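Local coordinates for protein probable oxidoreductase (Pseudomonas aeruginosa, PDB 4B7C) that is a probable NADP-dependent oxidoreductase of the medium-chain dehydrogenase/reductase family, whose substrate is not established, at residues E205-A208 with A209-R213; P88-Q91 with A92-V96. All blocks are in the same frame, centred on the assembly; numbering follows the deposited sequence.

Contact 1 of 2, residues E205-A208 with A209-R213; sequences EDLA and AGLKR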
# COMPACT_ATOMS: atom_id res chain seq x y z
N GLU B 205 26.49 -8.87 -0.18
CA GLU B 205 26.52 -7.84 -1.20
C GLU B 205 25.52 -6.74 -0.85
O GLU B 205 24.48 -7.01 -0.26
CB GLU B 205 26.22 -8.48 -2.55
CG GLU B 205 25.93 -7.51 -3.67
CD GLU B 205 25.48 -8.22 -4.94
OE1 GLU B 205 25.00 -9.38 -4.89
OE2 GLU B 205 25.61 -7.61 -6.00
N ASP B 206 25.84 -5.50 -1.20
CA ASP B 206 24.92 -4.39 -0.95
C ASP B 206 23.68 -4.52 -1.83
O ASP B 206 23.78 -4.61 -3.06
CB ASP B 206 25.59 -3.03 -1.19
CG ASP B 206 24.64 -1.86 -0.94
OD1 ASP B 206 24.27 -1.61 0.23
OD2 ASP B 206 24.26 -1.19 -1.93
N LEU B 207 22.50 -4.52 -1.20
CA LEU B 207 21.23 -4.75 -1.91
C LEU B 207 20.95 -3.69 -2.97
O LEU B 207 20.63 -4.02 -4.11
CB LEU B 207 20.06 -4.82 -0.92
CG LEU B 207 18.68 -5.08 -1.58
CD1 LEU B 207 18.68 -6.14 -2.69
CD2 LEU B 207 17.67 -5.44 -0.50
N ALA B 208 21.11 -2.42 -2.60
CA ALA B 208 20.92 -1.30 -3.53
C ALA B 208 21.78 -1.43 -4.79
O ALA B 208 21.30 -1.25 -5.91
CB ALA B 208 21.19 0.03 -2.84
N ALA B 209 23.06 -1.75 -4.59
CA ALA B 209 24.00 -1.98 -5.70
C ALA B 209 23.54 -3.16 -6.56
O ALA B 209 23.55 -3.10 -7.80
CB ALA B 209 25.40 -2.23 -5.17
N GLY B 210 23.13 -4.22 -5.89
CA GLY B 210 22.60 -5.40 -6.58
C GLY B 210 21.38 -5.06 -7.43
O GLY B 210 21.27 -5.48 -8.59
N LEU B 211 20.47 -4.29 -6.85
CA LEU B 211 19.24 -3.88 -7.55
C LEU B 211 19.55 -3.00 -8.75
O LEU B 211 18.92 -3.14 -9.81
CB LEU B 211 18.28 -3.15 -6.59
CG LEU B 211 17.62 -4.01 -5.52
CD1 LEU B 211 16.94 -3.16 -4.47
CD2 LEU B 211 16.62 -4.95 -6.19
N LYS B 212 20.52 -2.10 -8.59
CA LYS B 212 21.00 -1.23 -9.68
C LYS B 212 21.48 -2.06 -10.85
O LYS B 212 21.14 -1.78 -11.99
CB LYS B 212 22.14 -0.31 -9.19
CG LYS B 212 22.81 0.58 -10.24
CD LYS B 212 24.03 1.32 -9.63
CE LYS B 212 25.31 0.53 -9.74
NZ LYS B 212 26.34 0.99 -8.77
N ARG B 213 22.26 -3.08 -10.55
CA ARG B 213 22.80 -3.97 -11.58
C ARG B 213 21.71 -4.83 -12.22
O ARG B 213 21.61 -4.91 -13.44
CB ARG B 213 23.88 -4.87 -10.98
CG ARG B 213 24.43 -5.89 -11.97
CD ARG B 213 25.44 -6.83 -11.33
NE ARG B 213 24.82 -7.77 -10.39
CZ ARG B 213 24.90 -7.70 -9.06
NH1 ARG B 213 25.59 -6.73 -8.46
NH2 ARG B 213 24.30 -8.61 -8.32
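The guanidinium of Arg-213 meets the carboxylate of Glu-205 edge-on, the two planes only 13° apart, while Gly-210 O sits over the centre of one guanidinium face, 4.3 Å above it. Both end nitrogens converge on a single oxygen. Arg-213 NH1 gives a bond of 2.6 Å to Glu-205 OE2, nearly along that oxygen's C-O axis, and Arg-213 NH2 reaches the same OE2 at 2.8 Å on its syn side. Both bonds are clearly bent, since two donors share one acceptor. Glu-205 gets there as an extended chain, whereas Arg-213 bends at chi3 (70°) to turn back along the helix. Next along the chain, the carboxylate of Asp-206 receives Ala-209 N at OD2 (3.0 Å), on the anti side and somewhat out of its plane. Leu-207 lays CD1 against CG of Leu-211 (3.7 Å), one turn on, and both leucines touch Ile-200 of strand 198-201 and Thr-233 of helix 228-235. Gly-210 N bonds to Asp-206 O, and Leu-211 N to Leu-207 O. This is an N-capped first turn, with Asp-206 as N-cap, opening the helix that follows strand 198-201 in the Rossmann-fold domain.

Contact 2 of 2, residues P88-Q91 with A92-V96; sequences PGFQ and AGDYV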
# COMPACT_ATOMS: atom_id res chain seq x y z
N PRO B 88 -20.40 -36.52 4.74
CA PRO B 88 -20.73 -36.96 3.36
C PRO B 88 -19.75 -36.52 2.27
O PRO B 88 -19.73 -37.09 1.19
CB PRO B 88 -22.10 -36.33 3.10
CG PRO B 88 -22.35 -35.36 4.19
CD PRO B 88 -21.37 -35.56 5.29
N GLY B 89 -18.90 -35.54 2.57
CA GLY B 89 -17.89 -35.06 1.63
C GLY B 89 -16.63 -35.90 1.54
O GLY B 89 -15.79 -35.70 0.66
N PHE B 90 -16.48 -36.85 2.45
CA PHE B 90 -15.24 -37.62 2.57
C PHE B 90 -15.52 -39.09 2.84
O PHE B 90 -16.46 -39.45 3.54
CB PHE B 90 -14.35 -37.05 3.69
CG PHE B 90 -13.97 -35.62 3.48
CD1 PHE B 90 -12.84 -35.29 2.76
CD2 PHE B 90 -14.77 -34.62 3.99
CE1 PHE B 90 -12.52 -33.96 2.51
CE2 PHE B 90 -14.46 -33.29 3.76
CZ PHE B 90 -13.33 -32.97 3.03
N GLN B 91 -14.64 -39.94 2.33
CA GLN B 91 -14.73 -41.38 2.59
C GLN B 91 -13.39 -41.92 3.08
O GLN B 91 -12.31 -41.38 2.78
CB GLN B 91 -15.32 -42.18 1.38
CG GLN B 91 -14.43 -42.26 0.16
CD GLN B 91 -14.98 -43.13 -0.96
OE1 GLN B 91 -16.14 -43.02 -1.35
NE2 GLN B 91 -14.12 -43.98 -1.52
N ALA B 92 -13.47 -43.01 3.83
CA ALA B 92 -12.30 -43.77 4.25
C ALA B 92 -11.43 -44.08 3.02
O ALA B 92 -11.92 -44.51 1.97
CB ALA B 92 -12.74 -45.05 4.95
N GLY B 93 -10.12 -43.84 3.15
CA GLY B 93 -9.18 -44.07 2.04
C GLY B 93 -8.82 -42.81 1.27
O GLY B 93 -7.79 -42.78 0.58
N ASP B 94 -9.65 -41.78 1.39
CA ASP B 94 -9.33 -40.46 0.83
C ASP B 94 -8.07 -39.92 1.49
O ASP B 94 -7.87 -40.07 2.69
CB ASP B 94 -10.45 -39.43 1.05
CG ASP B 94 -11.67 -39.67 0.17
OD1 ASP B 94 -11.59 -40.48 -0.77
OD2 ASP B 94 -12.71 -39.03 0.44
N TYR B 95 -7.24 -39.26 0.69
CA TYR B 95 -6.17 -38.43 1.21
C TYR B 95 -6.62 -36.98 1.16
O TYR B 95 -7.18 -36.53 0.17
CB TYR B 95 -4.86 -38.61 0.44
CG TYR B 95 -4.19 -39.91 0.75
CD1 TYR B 95 -4.59 -41.09 0.11
CD2 TYR B 95 -3.17 -40.00 1.69
CE1 TYR B 95 -3.99 -42.31 0.39
CE2 TYR B 95 -2.56 -41.21 1.98
CZ TYR B 95 -2.98 -42.36 1.33
OH TYR B 95 -2.38 -43.56 1.60
N VAL B 96 -6.36 -36.27 2.25
CA VAL B 96 -6.81 -34.90 2.39
C VAL B 96 -5.68 -33.94 2.80
O VAL B 96 -4.71 -34.35 3.45
CB VAL B 96 -7.96 -34.76 3.43
CG1 VAL B 96 -9.19 -35.49 2.95
CG2 VAL B 96 -7.55 -35.27 4.82
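With chi1 at -73°, Asp-94 has its carboxylate beside its own backbone N, turned back to the chain it has just left, and there OD2 takes the backbone N-H of Gln-91. The bond from Gln-91 N to Asp-94 OD2 is 2.9 Å and almost straight at 169°, although the donor comes from above the carboxylate plane. Gln-91 in turn sets CG between its backbone N and carbonyl carbon (chi1 69°), which brings that methylene within 3.5 Å of Asp-94 OD1. Its amide and the carboxylate lie in nearly parallel planes, while the two side chains run at about a right angle to each other.

The main chain closes the same loop: Asp-94 N donates to Gln-91 O at 3.0 Å, completing a type II beta turn with Ala-92 and Gly-93 at its corner. Gly-93 takes the positive phi that the third position of a type II turn requires, one that glycine adopts without strain. Beside the turn, Phe-90 brings CD1 and CE1 obliquely to CG1 of Val-96, each at 3.7 Å, and its ring also packs edge-to-face with His-87. Phe-90 and Val-96 both reach strand 41-49, at Ile-41 and Val-43, so this apolar pair ties the loop to the sheet where strand 95-97 starts.

Asp-94 OD2 has a second partner in the salt bridge to Lys-115 NZ of strand 114-116. One oxygen thus joins the turn to a neighbouring strand, and the lysine together with the Gln-91 N-H probably stabilises the carboxylate as an anion.

Overall arrangement
The two contacts belong to different domains and lie on opposite sides of the chain's centre, their own centres 50 Å apart and their nearest atoms about 37 Å apart. Contact 2 comes first along the chain, in the GroES-like N-terminal part, where its loop leads from strand 77-85 into strand 95-97 of a mixed sheet. Contact 1 follows more than a hundred residues later, at the start of helix 207-214, just after strand 198-201, an outermost strand, within this chain, of the six-stranded parallel Rossmann sheet. Together they sample the two-domain layout of medium-chain dehydrogenases, each being local structure at the periphery of its own domain, with no direct contact between them.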